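Local coordinates for uncharacterized protein Atu2452 (Agrobacterium tumefaciens, PDB 2R8B) that is of unknown function but, as a member of the dienelactone hydrolase family with an alpha/beta-hydrolase fold, is probably a serine hydrolase, at residues Leu67-Gly72 with Ser93-Val98; Val170-Leu175 with His230-Gly235. One frame throughout, in Å; residues are numbered along the deposited sequence.

Interaction 1: Leu67-Gly72 with Ser93-Val98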
ATOM      1  N   LEU A  67      -1.480  -2.634  -6.062  1.00 55.79           N
ATOM      2  CA  LEU A  67      -2.365  -3.043  -4.965  1.00 56.27           C
ATOM      3  C   LEU A  67      -1.803  -4.263  -4.317  1.00 56.58           C
ATOM      4  O   LEU A  67      -1.437  -5.224  -4.985  1.00 57.59           O
ATOM      5  CB  LEU A  67      -3.769  -3.371  -5.433  1.00 56.59           C
ATOM      6  CG  LEU A  67      -4.521  -2.422  -6.362  1.00 58.30           C
ATOM      7  CD1 LEU A  67      -4.301  -2.875  -7.783  1.00 57.80           C
ATOM      8  CD2 LEU A  67      -5.999  -2.459  -6.012  1.00 59.58           C
ATOM      9  N   LEU A  68      -1.783  -4.229  -2.992  1.00 56.92           N
ATOM     10  CA  LEU A  68      -1.060  -5.174  -2.194  1.00 56.31           C
ATOM     11  C   LEU A  68      -1.983  -5.873  -1.170  1.00 56.48           C
ATOM     12  O   LEU A  68      -2.471  -5.245  -0.234  1.00 56.88           O
ATOM     13  CB  LEU A  68       0.058  -4.388  -1.525  1.00 56.67           C
ATOM     14  CG  LEU A  68       0.882  -3.616  -2.553  1.00 55.16           C
ATOM     15  CD1 LEU A  68       1.800  -2.611  -1.911  1.00 56.60           C
ATOM     16  CD2 LEU A  68       1.675  -4.596  -3.334  1.00 55.59           C
ATOM     17  N   HIS A  69      -2.202  -7.171  -1.361  1.00 56.43           N
ATOM     18  CA  HIS A  69      -3.134  -7.955  -0.567  1.00 56.76           C
ATOM     19  C   HIS A  69      -2.722  -8.031   0.905  1.00 57.35           C
ATOM     20  O   HIS A  69      -1.574  -7.757   1.236  1.00 57.30           O
ATOM     21  CB  HIS A  69      -3.206  -9.372  -1.118  1.00 56.54           C
ATOM     22  CG  HIS A  69      -1.909 -10.108  -1.035  1.00 56.67           C
ATOM     23  ND1 HIS A  69      -1.063 -10.249  -2.116  1.00 57.99           N
ATOM     24  CD2 HIS A  69      -1.303 -10.734  -0.001  1.00 55.84           C
ATOM     25  CE1 HIS A  69       0.008 -10.931  -1.751  1.00 56.68           C
ATOM     26  NE2 HIS A  69      -0.111 -11.235  -0.471  1.00 56.72           N
ATOM     27  N   GLY A  70      -3.663  -8.413   1.774  1.00 57.54           N
ATOM     28  CA  GLY A  70      -3.361  -8.695   3.165  1.00 58.22           C
ATOM     29  C   GLY A  70      -2.701 -10.059   3.300  1.00 58.64           C
ATOM     30  O   GLY A  70      -2.601 -10.813   2.325  1.00 59.71           O
ATOM     31  N   THR A  71      -2.236 -10.365   4.497  1.00 58.01           N
ATOM     32  CA  THR A  71      -1.771 -11.684   4.844  1.00 58.48           C
ATOM     33  C   THR A  71      -2.840 -12.711   4.406  1.00 59.04           C
ATOM     34  O   THR A  71      -4.045 -12.530   4.686  1.00 59.38           O
ATOM     35  CB  THR A  71      -1.544 -11.809   6.404  1.00 58.30           C
ATOM     36  OG1 THR A  71      -1.287 -10.504   6.990  1.00 61.00           O
ATOM     37  CG2 THR A  71      -0.438 -12.802   6.736  1.00 55.90           C
ATOM     38  N   GLY A  72      -2.409 -13.772   3.719  1.00 58.59           N
ATOM     39  CA  GLY A  72      -3.307 -14.850   3.379  1.00 58.52           C
ATOM     40  C   GLY A  72      -3.981 -14.663   2.037  1.00 58.86           C
ATOM     41  O   GLY A  72      -4.494 -15.616   1.482  1.00 58.74           O
ATOM     42  N   SER A  93      -0.746  -6.072  -9.702  1.00 55.72           N
ATOM     43  CA  SER A  93      -1.120  -6.705  -8.437  1.00 55.27           C
ATOM     44  C   SER A  93      -0.329  -7.990  -8.164  1.00 55.15           C
ATOM     45  O   SER A  93      -0.629  -9.049  -8.721  1.00 55.34           O
ATOM     46  CB  SER A  93      -2.631  -6.933  -8.387  1.00 55.21           C
ATOM     47  OG  SER A  93      -2.949  -8.010  -7.539  1.00 54.57           O
ATOM     48  N   PRO A  94       0.699  -7.880  -7.309  1.00 54.76           N
ATOM     49  CA  PRO A  94       1.610  -8.967  -7.014  1.00 55.01           C
ATOM     50  C   PRO A  94       1.134  -9.813  -5.856  1.00 55.67           C
ATOM     51  O   PRO A  94       0.421  -9.302  -4.947  1.00 56.36           O
ATOM     52  CB  PRO A  94       2.890  -8.241  -6.597  1.00 55.01           C
ATOM     53  CG  PRO A  94       2.442  -6.850  -6.181  1.00 54.29           C
ATOM     54  CD  PRO A  94       1.031  -6.659  -6.551  1.00 54.17           C
ATOM     55  N   VAL A  95       1.532 -11.082  -5.877  1.00 55.90           N
ATOM     56  CA  VAL A  95       1.429 -11.952  -4.696  1.00 56.54           C
ATOM     57  C   VAL A  95       2.728 -11.787  -3.915  1.00 57.12           C
ATOM     58  O   VAL A  95       3.798 -11.765  -4.521  1.00 57.77           O
ATOM     59  CB  VAL A  95       1.224 -13.448  -5.085  1.00 56.57           C
ATOM     60  CG1 VAL A  95       2.392 -13.957  -5.969  1.00 56.40           C
ATOM     61  CG2 VAL A  95       0.977 -14.332  -3.840  1.00 54.55           C
ATOM     62  N   GLY A  96       2.642 -11.647  -2.596  1.00 57.10           N
ATOM     63  CA  GLY A  96       3.841 -11.539  -1.762  1.00 57.74           C
ATOM     64  C   GLY A  96       4.795 -12.729  -1.832  1.00 57.94           C
ATOM     65  O   GLY A  96       4.421 -13.830  -2.224  1.00 57.33           O
ATOM     66  N   ASP A  97       6.035 -12.502  -1.436  1.00 58.74           N
ATOM     67  CA  ASP A  97       7.086 -13.479  -1.657  1.00 59.64           C
ATOM     68  C   ASP A  97       7.477 -14.241  -0.415  1.00 59.93           C
ATOM     69  O   ASP A  97       8.447 -14.990  -0.436  1.00 60.24           O
ATOM     70  CB  ASP A  97       8.318 -12.798  -2.240  1.00 60.18           C
ATOM     71  CG  ASP A  97       8.821 -11.650  -1.385  1.00 63.21           C
ATOM     72  OD1 ASP A  97       9.854 -11.052  -1.762  1.00 66.57           O
ATOM     73  OD2 ASP A  97       8.189 -11.329  -0.351  1.00 68.12           O
ATOM     74  N   VAL A  98       6.741 -14.041   0.671  1.00 60.34           N
ATOM     75  CA  VAL A  98       6.972 -14.815   1.886  1.00 60.53           C
ATOM     76  C   VAL A  98       5.747 -15.701   2.096  1.00 60.85           C
ATOM     77  O   VAL A  98       4.620 -15.264   1.893  1.00 61.27           O
ATOM     78  CB  VAL A  98       7.206 -13.891   3.114  1.00 60.60           C
ATOM     79  CG1 VAL A  98       7.683 -14.702   4.312  1.00 60.78           C
ATOM     80  CG2 VAL A  98       8.198 -12.775   2.782  1.00 59.50           C
TER
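Leu-67 and Ser-93 lie side by side on neighbouring parallel strands, their CA atoms 5.2 Å apart, and from there the chains diverge until His-69 CA and Val-95 CA are separated by 7.3 Å. Backbone bonding with Leu-92 holds Leu-67 in the sheet. One step further on, where a parallel partner would offer its N-H, Pro-94 has none to give, and its CD meets Leu-67 O at 3.3 Å instead.

Next to this edge the side chains also meet. CB of Leu-68 points away from 93-98, yet its CD2 methyl comes back to Pro-94 CG at 3.7 Å, the two side chains crossing at a slant. Met-127 of helix 117-138 packs on both, while Ile-154 and Leu-155 of helix 150-161 close on Leu-68. Ser-93 turns its hydroxyl elsewhere, to the carbonyl of Glu-75 on the helix that links the two strands.

His-69 spans the widening gap. Its CB points toward 93-98, chi1 (63°) sets CG between the backbone N and the carbonyl carbon, and chi2 (-100°) turns an edge of the imidazole to Pro-94 O and Val-95. ND1 donates weakly to Pro-94 O, over 3.3 Å and with an N-H...O angle of 130°. The ring also meets that of Phe-106.

Chemically, the contact passes from side-by-side strands whose next bond Pro-94 cannot supply, to apolar packing, to a weak bond from His-69 ND1. That bond adds a polar link between the loop that follows the first strand of the beta-alpha-beta unit 64-68, 75-85, 90-94 and the chain that leaves its second strand.

Interaction 2: Val170-Leu175 with His230-Gly235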
ATOM      1  N   VAL A 170      -3.511   4.512  -0.495  1.00 53.34           N
ATOM      2  CA  VAL A 170      -4.495   4.269   0.530  1.00 52.96           C
ATOM      3  C   VAL A 170      -4.052   3.145   1.423  1.00 53.65           C
ATOM      4  O   VAL A 170      -3.655   2.074   0.954  1.00 53.92           O
ATOM      5  CB  VAL A 170      -5.957   4.211   0.021  1.00 53.59           C
ATOM      6  CG1 VAL A 170      -6.042   4.363  -1.478  1.00 51.10           C
ATOM      7  CG2 VAL A 170      -6.684   3.002   0.536  1.00 52.49           C
ATOM      8  N   LEU A 171      -4.016   3.423   2.722  1.00 53.35           N
ATOM      9  CA  LEU A 171      -3.585   2.419   3.676  1.00 52.65           C
ATOM     10  C   LEU A 171      -4.771   1.844   4.425  1.00 52.32           C
ATOM     11  O   LEU A 171      -5.427   2.536   5.191  1.00 52.67           O
ATOM     12  CB  LEU A 171      -2.583   3.027   4.630  1.00 52.68           C
ATOM     13  CG  LEU A 171      -1.409   3.744   3.945  1.00 52.34           C
ATOM     14  CD1 LEU A 171      -0.555   4.420   4.985  1.00 45.42           C
ATOM     15  CD2 LEU A 171      -0.554   2.812   3.099  1.00 51.83           C
HETATM   16  N   MSE A 172      -5.081   0.582   4.190  1.00 51.81           N
HETATM   17  CA  MSE A 172      -6.221   0.006   4.872  1.00 51.57           C
HETATM   18  C   MSE A 172      -5.789  -0.785   6.087  1.00 51.00           C
HETATM   19  O   MSE A 172      -5.186  -1.842   5.975  1.00 51.06           O
HETATM   20  CB  MSE A 172      -7.043  -0.794   3.868  1.00 51.87           C
HETATM   21  CG  MSE A 172      -7.421   0.107   2.724  1.00 51.22           C
HETATM   22 SE   MSE A 172      -8.660  -0.706   1.528  0.60 53.42          SE
HETATM   23  CE  MSE A 172     -10.379  -0.021   2.242  1.00 55.02           C
ATOM     24  N   HIS A 173      -6.064  -0.236   7.267  1.00 50.52           N
ATOM     25  CA  HIS A 173      -5.705  -0.888   8.479  1.00 49.81           C
ATOM     26  C   HIS A 173      -4.200  -1.155   8.471  1.00 50.33           C
ATOM     27  O   HIS A 173      -3.794  -2.297   8.474  1.00 51.05           O
ATOM     28  CB  HIS A 173      -6.497  -2.187   8.635  1.00 48.66           C
ATOM     29  CG  HIS A 173      -7.976  -1.975   8.729  1.00 50.43           C
ATOM     30  ND1 HIS A 173      -8.672  -2.036   9.919  1.00 51.79           N
ATOM     31  CD2 HIS A 173      -8.897  -1.691   7.780  1.00 52.55           C
ATOM     32  CE1 HIS A 173      -9.950  -1.792   9.703  1.00 51.98           C
ATOM     33  NE2 HIS A 173     -10.112  -1.580   8.410  1.00 53.98           N
ATOM     34  N   PRO A 174      -3.371  -0.097   8.437  1.00 50.37           N
ATOM     35  CA  PRO A 174      -1.939  -0.260   8.640  1.00 51.35           C
ATOM     36  C   PRO A 174      -1.602  -0.523  10.093  1.00 52.84           C
ATOM     37  O   PRO A 174      -2.432  -0.264  10.987  1.00 55.08           O
ATOM     38  CB  PRO A 174      -1.392   1.117   8.293  1.00 50.86           C
ATOM     39  CG  PRO A 174      -2.492   2.022   8.712  1.00 49.66           C
ATOM     40  CD  PRO A 174      -3.707   1.319   8.212  1.00 49.90           C
ATOM     41  N   LEU A 175      -0.379  -1.000  10.325  1.00 53.76           N
ATOM     42  CA  LEU A 175       0.185  -1.228  11.665  1.00 54.61           C
ATOM     43  C   LEU A 175       1.647  -0.868  11.493  1.00 54.87           C
ATOM     44  O   LEU A 175       2.370  -1.596  10.833  1.00 55.93           O
ATOM     45  CB  LEU A 175       0.119  -2.714  12.001  1.00 53.71           C
ATOM     46  CG  LEU A 175       0.336  -3.237  13.420  1.00 54.64           C
ATOM     47  CD1 LEU A 175       1.049  -4.606  13.390  1.00 54.99           C
ATOM     48  CD2 LEU A 175       1.043  -2.281  14.324  1.00 50.12           C
ATOM     49  N   HIS A 230     -10.721  -5.353  12.510  1.00 47.57           N
ATOM     50  CA  HIS A 230      -9.822  -5.445  11.357  1.00 47.11           C
ATOM     51  C   HIS A 230     -10.571  -5.525  10.025  1.00 48.04           C
ATOM     52  O   HIS A 230      -9.953  -5.477   8.926  1.00 49.14           O
ATOM     53  CB  HIS A 230      -8.970  -6.703  11.495  1.00 45.91           C
ATOM     54  CG  HIS A 230      -7.685  -6.649  10.731  1.00 46.07           C
ATOM     55  ND1 HIS A 230      -6.798  -5.587  10.827  1.00 49.48           N
ATOM     56  CD2 HIS A 230      -7.113  -7.538   9.886  1.00 43.55           C
ATOM     57  CE1 HIS A 230      -5.734  -5.830  10.081  1.00 45.96           C
ATOM     58  NE2 HIS A 230      -5.907  -7.002   9.490  1.00 46.73           N
ATOM     59  N   GLU A 231     -11.890  -5.682  10.096  1.00 48.08           N
ATOM     60  CA  GLU A 231     -12.708  -5.774   8.882  1.00 48.17           C
ATOM     61  C   GLU A 231     -12.731  -4.452   8.118  1.00 48.60           C
ATOM     62  O   GLU A 231     -12.703  -3.346   8.708  1.00 49.08           O
ATOM     63  CB  GLU A 231     -14.134  -6.233   9.200  1.00 47.69           C
ATOM     64  CG  GLU A 231     -15.142  -5.120   9.590  1.00 49.65           C
ATOM     65  CD  GLU A 231     -15.096  -4.702  11.074  1.00 49.65           C
ATOM     66  OE1 GLU A 231     -16.004  -3.962  11.511  1.00 51.04           O
ATOM     67  OE2 GLU A 231     -14.185  -5.128  11.810  1.00 48.70           O
ATOM     68  N   ILE A 232     -12.740  -4.576   6.798  1.00 49.28           N
ATOM     69  CA  ILE A 232     -13.049  -3.462   5.916  1.00 49.53           C
ATOM     70  C   ILE A 232     -14.561  -3.245   5.913  1.00 49.97           C
ATOM     71  O   ILE A 232     -15.284  -4.176   5.516  1.00 50.56           O
ATOM     72  CB  ILE A 232     -12.611  -3.811   4.513  1.00 49.24           C
ATOM     73  CG1 ILE A 232     -11.101  -3.726   4.414  1.00 49.66           C
ATOM     74  CG2 ILE A 232     -13.296  -2.918   3.469  1.00 48.37           C
ATOM     75  CD1 ILE A 232     -10.624  -4.294   3.102  1.00 52.80           C
ATOM     76  N   ARG A 233     -15.040  -2.066   6.367  1.00 49.76           N
ATOM     77  CA  ARG A 233     -16.470  -1.681   6.211  1.00 49.76           C
ATOM     78  C   ARG A 233     -16.790  -1.050   4.849  1.00 49.83           C
ATOM     79  O   ARG A 233     -15.916  -0.471   4.191  1.00 48.75           O
ATOM     80  CB  ARG A 233     -16.982  -0.800   7.351  1.00 49.21           C
ATOM     81  CG  ARG A 233     -16.958  -1.562   8.635  1.00 51.36           C
ATOM     82  CD  ARG A 233     -17.937  -1.086   9.712  1.00 51.42           C
ATOM     83  NE  ARG A 233     -17.686  -1.899  10.898  1.00 49.87           N
ATOM     84  CZ  ARG A 233     -18.404  -1.893  12.007  1.00 48.74           C
ATOM     85  NH1 ARG A 233     -19.456  -1.115  12.106  1.00 50.81           N
ATOM     86  NH2 ARG A 233     -18.053  -2.670  13.016  1.00 47.55           N
ATOM     87  N   SER A 234     -18.056  -1.173   4.441  1.00 50.25           N
ATOM     88  CA  SER A 234     -18.479  -0.613   3.186  1.00 51.06           C
ATOM     89  C   SER A 234     -18.175   0.878   3.193  1.00 50.77           C
ATOM     90  O   SER A 234     -17.820   1.441   2.147  1.00 51.05           O
ATOM     91  CB  SER A 234     -19.954  -0.893   2.912  1.00 51.29           C
ATOM     92  OG  SER A 234     -20.760   0.150   3.410  1.00 54.70           O
ATOM     93  N   GLY A 235     -18.267   1.495   4.372  1.00 50.00           N
ATOM     94  CA  GLY A 235     -17.864   2.886   4.550  1.00 49.87           C
ATOM     95  C   GLY A 235     -16.430   3.200   4.142  1.00 50.12           C
ATOM     96  O   GLY A 235     -16.162   4.285   3.610  1.00 49.28           O
TER
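His-173 and His-230 direct their rings through different first torsions: CG of His-173 is anti to its carbonyl carbon (chi1 -62°), whereas CG of His-230 is anti to its backbone N (chi1 -157°). His-173 CB lies 4.0 Å from His-230 CE1. The two imidazoles are steeply inclined, their planes at 75° and centroids 5.5 Å apart. Over the centre of the His-173 ring sits the backbone O of His-230, 3.7 Å above the plane. What joins the pair is Asp-199, whose OD2 is hydrogen-bonded to ND1 of both histidines. His-173 NE2 is held in turn by Glu-236 OE1, which also bonds Arg-233 N at the start of helix 234-244.

Beside this polar cluster, Met-172, a selenomethionine, touches Ile-232 CG2 with its CE methyl at 4.3 Å. Within 230-235, Arg-233 forms a side-on salt bridge to Glu-231 OE1, with NE at 2.7 Å and NH2 at 2.9 Å from that one oxygen.

His-230 NE2 bonds weakly to Ser-149 OG. With Asp-199 behind His-230 and Ser-149 before it, the geometry matches the Ser-His-Asp catalytic triad of alpha/beta hydrolases, where His-173 would be a second-shell residue positioning the aspartate.

Both contacts gather at the ends of parallel strands in one central sheet, where the active site of an alpha/beta hydrolase is normally found. Their centres are 15 Å apart and their nearest atoms about 6 Å, and they do not touch; the end of strand 143-148 and the probable nucleophile elbow around Ser-149 lie between them. Phe-148 pairs through its backbone with Leu-68 of interaction 1, while its side chain meets Met-172, Ile-232 and His-230 of interaction 2. The worked example is of shared labour: 67-72 with 93-98 lies beside the presumed site, with Leu-68 against the elbow residues and Thr-71 on Asn-150, and 170-175 with 230-235 brings in the putative triad histidine.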